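Local coordinates for lysosome-associated membrane glycoprotein 3 (Homo sapiens, PDB 4AKM) that takes part in fusion of lysosomes with autophagosomes and in the unfolded protein response, as a glycoprotein of the lysosomal membrane, at residues Tyr7-Ala19 and Ala49-Leu62. Residues are numbered along the deposited sequence; the frame is centred on the assembly and turned at random.
Sequences YQVLNGSRLCIKA and ASGNCGTRKSNLLL. With NAG (2-acetamido-2-deoxy-beta-D-glucopyranose), chain D.
Tyr-7 lays one face of its ring on Leu-62, whose CD2 stands 3.6 Å from the ring centroid and 14° off the normal, a CH-pi contact in which the two side chains cross at about a right angle. With CG of Tyr-7 anti to its own carbonyl carbon (chi1 -53°), the ring extends past Ala-49, and the CB of that alanine comes within 4.0 Å of Tyr-7 CD1; the tyrosine side chain also touches Ile-42 and Pro-44. Val-9, also directed at the second sheet, divides its two methyls: CG2 meets Leu-60 CD1 at 3.7 Å, while CG1 rests against the backbone of Gly-51 and lies 3.8 Å from Cys-53 SG. Beyond the hairpin turn, the backbone O of Val-9 takes N-H groups from both Cys-16 and Ile-17, a classic beta bulge. The extra residue lets these two neighbours both direct their side chains at segment 49-62. Cys-16 uses this to form the disulfide with Cys-53, SG to SG 2.0 Å, close to Ser-58. Ile-17 extends its chain fully (chi2 180°), putting CD1 3.7 Å from Ser-58 CB and over the backbone between Asn-59 and Leu-60, with Phe-73 and Ala-141 also touching it. Last, Ala-19 CB packs 3.7 Å from Leu-60 CD2, so the two methyls of Leu-60 spread between Val-9 and Ala-19. Asn-59 points away from this interior, toward the N-acetylglucosamine of the glycan on Asn-70. No hydrogen bond joins the two hairpins: apolar side chains and one disulfide hold two separate antiparallel sheets face to face, as in the beta-prism fold of this membrane-proximal LAMP luminal domain.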
loop_
_atom_site.group_PDB
_atom_site.type_symbol
_atom_site.label_atom_id
_atom_site.label_comp_id
_atom_site.label_asym_id
_atom_site.label_seq_id
_atom_site.Cartn_x
_atom_site.Cartn_y
_atom_site.Cartn_z
ATOM N N TYR A 7 9.529 0.566 4.000
ATOM C CA TYR A 7 9.399 1.824 3.292
ATOM C C TYR A 7 9.213 2.941 4.288
ATOM O O TYR A 7 8.916 2.702 5.462
ATOM C CB TYR A 7 8.210 1.761 2.345
ATOM C CG TYR A 7 8.259 0.564 1.430
ATOM C CD1 TYR A 7 9.376 0.311 0.647
ATOM C CD2 TYR A 7 7.198 -0.330 1.369
ATOM C CE1 TYR A 7 9.426 -0.787 -0.180
ATOM C CE2 TYR A 7 7.240 -1.426 0.544
ATOM C CZ TYR A 7 8.353 -1.651 -0.227
ATOM O OH TYR A 7 8.391 -2.749 -1.050
ATOM N N GLN A 8 9.358 4.167 3.805
ATOM C CA GLN A 8 9.510 5.297 4.689
ATOM C C GLN A 8 9.362 6.594 3.912
ATOM O O GLN A 8 9.919 6.742 2.825
ATOM C CB GLN A 8 10.899 5.216 5.298
ATOM C CG GLN A 8 11.139 6.094 6.480
ATOM C CD GLN A 8 12.601 6.114 6.856
ATOM O OE1 GLN A 8 13.416 6.746 6.178
ATOM N NE2 GLN A 8 12.949 5.403 7.927
ATOM N N VAL A 9 8.604 7.532 4.468
ATOM C CA VAL A 9 8.436 8.849 3.861
ATOM C C VAL A 9 8.844 9.915 4.875
ATOM O O VAL A 9 8.563 9.777 6.063
ATOM C CB VAL A 9 6.976 9.082 3.410
ATOM C CG1 VAL A 9 6.837 10.425 2.719
ATOM C CG2 VAL A 9 6.513 7.963 2.486
ATOM N N LEU A 10 9.510 10.973 4.419
ATOM C CA LEU A 10 10.038 11.970 5.349
ATOM C C LEU A 10 9.674 13.421 5.030
ATOM O O LEU A 10 9.606 13.823 3.866
ATOM C CB LEU A 10 11.559 11.843 5.450
ATOM C CG LEU A 10 12.112 10.590 6.129
ATOM C CD1 LEU A 10 13.606 10.456 5.853
ATOM C CD2 LEU A 10 11.841 10.634 7.623
ATOM N N ASN A 11 9.432 14.191 6.088
ATOM C CA ASN A 11 9.364 15.646 6.008
ATOM C C ASN A 11 10.730 16.211 6.392
ATOM O O ASN A 11 11.011 16.437 7.576
ATOM C CB ASN A 11 8.282 16.191 6.946
ATOM C CG ASN A 11 7.892 17.629 6.628
ATOM O OD1 ASN A 11 8.676 18.389 6.056
ATOM N ND2 ASN A 11 6.675 18.006 7.002
ATOM N N GLY A 12 11.584 16.410 5.391
ATOM C CA GLY A 12 12.946 16.868 5.609
ATOM C C GLY A 12 13.776 15.935 6.477
ATOM O O GLY A 12 14.808 15.418 6.042
ATOM N N SER A 13 13.317 15.717 7.705
ATOM C CA SER A 13 14.028 14.888 8.668
ATOM C C SER A 13 13.041 14.126 9.549
ATOM O O SER A 13 13.337 13.023 10.012
ATOM C CB SER A 13 14.947 15.753 9.533
ATOM O OG SER A 13 14.209 16.736 10.240
ATOM N N ARG A 14 11.869 14.717 9.775
ATOM C CA ARG A 14 10.842 14.087 10.604
ATOM C C ARG A 14 10.131 12.949 9.876
ATOM O O ARG A 14 9.857 13.035 8.681
ATOM C CB ARG A 14 9.818 15.118 11.091
ATOM C CG ARG A 14 10.280 15.956 12.278
ATOM C CD ARG A 14 9.166 16.870 12.777
ATOM N NE ARG A 14 8.628 17.709 11.708
ATOM C CZ ARG A 14 7.621 18.564 11.858
ATOM N NH1 ARG A 14 7.032 18.699 13.040
ATOM N NH2 ARG A 14 7.200 19.284 10.826
ATOM N N LEU A 15 9.828 11.884 10.608
ATOM C CA LEU A 15 9.157 10.729 10.030
ATOM C C LEU A 15 7.700 11.039 9.695
ATOM O O LEU A 15 6.908 11.394 10.565
ATOM C CB LEU A 15 9.256 9.530 10.975
ATOM C CG LEU A 15 8.866 8.167 10.403
ATOM C CD1 LEU A 15 9.498 7.971 9.042
ATOM C CD2 LEU A 15 9.288 7.059 11.347
ATOM N N CYS A 16 7.359 10.906 8.420
ATOM C CA CYS A 16 6.012 11.173 7.940
ATOM C C CYS A 16 5.198 9.885 7.792
ATOM O O CYS A 16 4.029 9.826 8.175
ATOM C CB CYS A 16 6.088 11.911 6.603
ATOM S SG CYS A 16 4.561 11.924 5.651
ATOM N N ILE A 17 5.830 8.855 7.238
ATOM C CA ILE A 17 5.185 7.569 6.994
ATOM C C ILE A 17 6.206 6.453 7.163
ATOM O O ILE A 17 7.298 6.513 6.607
ATOM C CB ILE A 17 4.614 7.481 5.557
ATOM C CG1 ILE A 17 3.373 8.361 5.400
ATOM C CG2 ILE A 17 4.284 6.044 5.185
ATOM C CD1 ILE A 17 2.765 8.312 4.018
ATOM N N LYS A 18 5.853 5.436 7.940
ATOM C CA LYS A 18 6.704 4.264 8.089
ATOM C C LYS A 18 5.861 3.050 7.730
ATOM O O LYS A 18 4.834 2.804 8.354
ATOM C CB LYS A 18 7.212 4.151 9.526
ATOM C CG LYS A 18 8.327 3.138 9.726
ATOM C CD LYS A 18 8.482 2.796 11.205
ATOM C CE LYS A 18 9.869 2.251 11.527
ATOM N NZ LYS A 18 10.259 1.112 10.650
ATOM N N ALA A 19 6.279 2.293 6.723
ATOM C CA ALA A 19 5.468 1.168 6.277
ATOM C C ALA A 19 6.290 -0.052 5.909
ATOM O O ALA A 19 7.152 -0.016 5.035
ATOM C CB ALA A 19 4.563 1.580 5.122
ATOM N N ALA A 49 10.827 4.010 -2.753
ATOM C CA ALA A 49 9.777 4.643 -1.981
ATOM C C ALA A 49 9.952 6.157 -1.976
ATOM O O ALA A 49 11.049 6.678 -1.762
ATOM C CB ALA A 49 9.767 4.099 -0.564
ATOM N N SER A 50 8.857 6.861 -2.217
ATOM C CA SER A 50 8.850 8.312 -2.154
ATOM C C SER A 50 7.453 8.676 -1.731
ATOM O O SER A 50 6.608 7.812 -1.576
ATOM C CB SER A 50 9.148 8.928 -3.519
ATOM O OG SER A 50 8.064 8.733 -4.413
ATOM N N GLY A 51 7.189 9.950 -1.528
ATOM C CA GLY A 51 5.841 10.308 -1.173
ATOM C C GLY A 51 5.754 11.658 -0.532
ATOM O O GLY A 51 6.759 12.330 -0.314
ATOM N N ASN A 52 4.533 12.047 -0.206
ATOM C CA ASN A 52 4.310 13.414 0.212
ATOM C C ASN A 52 3.596 13.473 1.546
ATOM O O ASN A 52 2.519 12.897 1.712
ATOM C CB ASN A 52 3.526 14.164 -0.863
ATOM C CG ASN A 52 3.913 15.617 -0.948
ATOM O OD1 ASN A 52 3.311 16.469 -0.291
ATOM N ND2 ASN A 52 4.928 15.916 -1.758
ATOM N N CYS A 53 4.218 14.153 2.502
ATOM C CA CYS A 53 3.649 14.307 3.831
ATOM C C CYS A 53 2.608 15.418 3.841
ATOM O O CYS A 53 2.569 16.253 2.934
ATOM C CB CYS A 53 4.751 14.618 4.844
ATOM S SG CYS A 53 5.967 13.295 5.071
ATOM N N GLY A 54 1.773 15.429 4.874
ATOM C CA GLY A 54 0.757 16.452 5.016
ATOM C C GLY A 54 0.049 16.362 6.351
ATOM O O GLY A 54 -0.025 15.289 6.952
ATOM N N THR A 55 -0.481 17.492 6.811
ATOM C CA THR A 55 -1.109 17.575 8.127
ATOM C C THR A 55 -2.365 16.704 8.238
ATOM O O THR A 55 -2.706 16.230 9.324
ATOM C CB THR A 55 -1.434 19.047 8.509
ATOM O OG1 THR A 55 -2.500 19.545 7.690
ATOM C CG2 THR A 55 -0.201 19.932 8.327
ATOM N N ARG A 56 -3.035 16.479 7.111
ATOM C CA ARG A 56 -4.285 15.724 7.104
ATOM C C ARG A 56 -4.316 14.681 5.984
ATOM O O ARG A 56 -5.229 13.858 5.916
ATOM C CB ARG A 56 -5.480 16.674 6.967
ATOM C CG ARG A 56 -6.778 16.160 7.587
ATOM C CD ARG A 56 -7.977 16.575 6.748
ATOM N NE ARG A 56 -7.937 15.951 5.426
ATOM C CZ ARG A 56 -8.771 16.235 4.430
ATOM N NH1 ARG A 56 -9.722 17.145 4.592
ATOM N NH2 ARG A 56 -8.650 15.610 3.265
ATOM N N LYS A 57 -3.313 14.710 5.115
ATOM C CA LYS A 57 -3.278 13.802 3.975
ATOM C C LYS A 57 -1.854 13.528 3.497
ATOM O O LYS A 57 -1.098 14.451 3.181
ATOM C CB LYS A 57 -4.114 14.368 2.824
ATOM C CG LYS A 57 -4.680 13.309 1.893
ATOM C CD LYS A 57 -5.358 13.933 0.680
ATOM C CE LYS A 57 -4.344 14.609 -0.228
ATOM N NZ LYS A 57 -4.957 15.038 -1.515
ATOM N N SER A 58 -1.497 12.249 3.431
ATOM C CA SER A 58 -0.164 11.851 2.994
ATOM C C SER A 58 -0.241 10.788 1.911
ATOM O O SER A 58 -1.309 10.248 1.634
ATOM C CB SER A 58 0.641 11.294 4.169
ATOM O OG SER A 58 0.692 12.210 5.243
ATOM N N ASN A 59 0.896 10.478 1.303
ATOM C CA ASN A 59 0.959 9.332 0.401
ATOM C C ASN A 59 2.319 8.657 0.389
ATOM O O ASN A 59 3.365 9.321 0.375
ATOM C CB ASN A 59 0.537 9.701 -1.027
ATOM C CG ASN A 59 1.584 10.527 -1.758
ATOM O OD1 ASN A 59 1.741 11.719 -1.498
ATOM N ND2 ASN A 59 2.289 9.900 -2.692
ATOM N N LEU A 60 2.272 7.328 0.436
ATOM C CA LEU A 60 3.419 6.473 0.188
ATOM C C LEU A 60 3.306 5.940 -1.230
ATOM O O LEU A 60 2.361 5.232 -1.569
ATOM C CB LEU A 60 3.451 5.300 1.168
ATOM C CG LEU A 60 4.458 4.211 0.784
ATOM C CD1 LEU A 60 5.869 4.770 0.749
ATOM C CD2 LEU A 60 4.374 3.025 1.725
ATOM N N LEU A 61 4.267 6.300 -2.064
ATOM C CA LEU A 61 4.314 5.803 -3.423
ATOM C C LEU A 61 5.525 4.909 -3.607
ATOM O O LEU A 61 6.645 5.260 -3.227
ATOM C CB LEU A 61 4.333 6.954 -4.425
ATOM C CG LEU A 61 4.389 6.552 -5.898
ATOM C CD1 LEU A 61 3.171 5.734 -6.304
ATOM C CD2 LEU A 61 4.518 7.788 -6.751
ATOM N N LEU A 62 5.276 3.743 -4.186
ATOM C CA LEU A 62 6.301 2.742 -4.404
ATOM C C LEU A 62 6.431 2.520 -5.891
ATOM O O LEU A 62 5.476 2.125 -6.548
ATOM C CB LEU A 62 5.898 1.438 -3.734
ATOM C CG LEU A 62 5.533 1.550 -2.255
ATOM C CD1 LEU A 62 5.004 0.225 -1.754
ATOM C CD2 LEU A 62 6.732 1.991 -1.435
HETATM C C1 NAG D . -0.459 9.276 -5.248
HETATM C C2 NAG D . -0.648 9.744 -6.682
HETATM C C3 NAG D . -0.577 11.267 -6.756
HETATM C C4 NAG D . -1.534 11.897 -5.750
HETATM C C5 NAG D . -1.412 11.259 -4.369
HETATM C C6 NAG D . -2.559 11.713 -3.480
HETATM C C7 NAG D . 0.033 8.349 -8.549
HETATM C C8 NAG D . 1.114 8.097 -9.557
HETATM N N2 NAG D . 0.361 9.137 -7.530
HETATM O O3 NAG D . -0.920 11.683 -8.058
HETATM O O4 NAG D . -1.270 13.279 -5.631
HETATM O O5 NAG D . -1.453 9.849 -4.428
HETATM O O6 NAG D . -2.413 11.101 -2.219
HETATM O O7 NAG D . -1.083 7.844 -8.683
#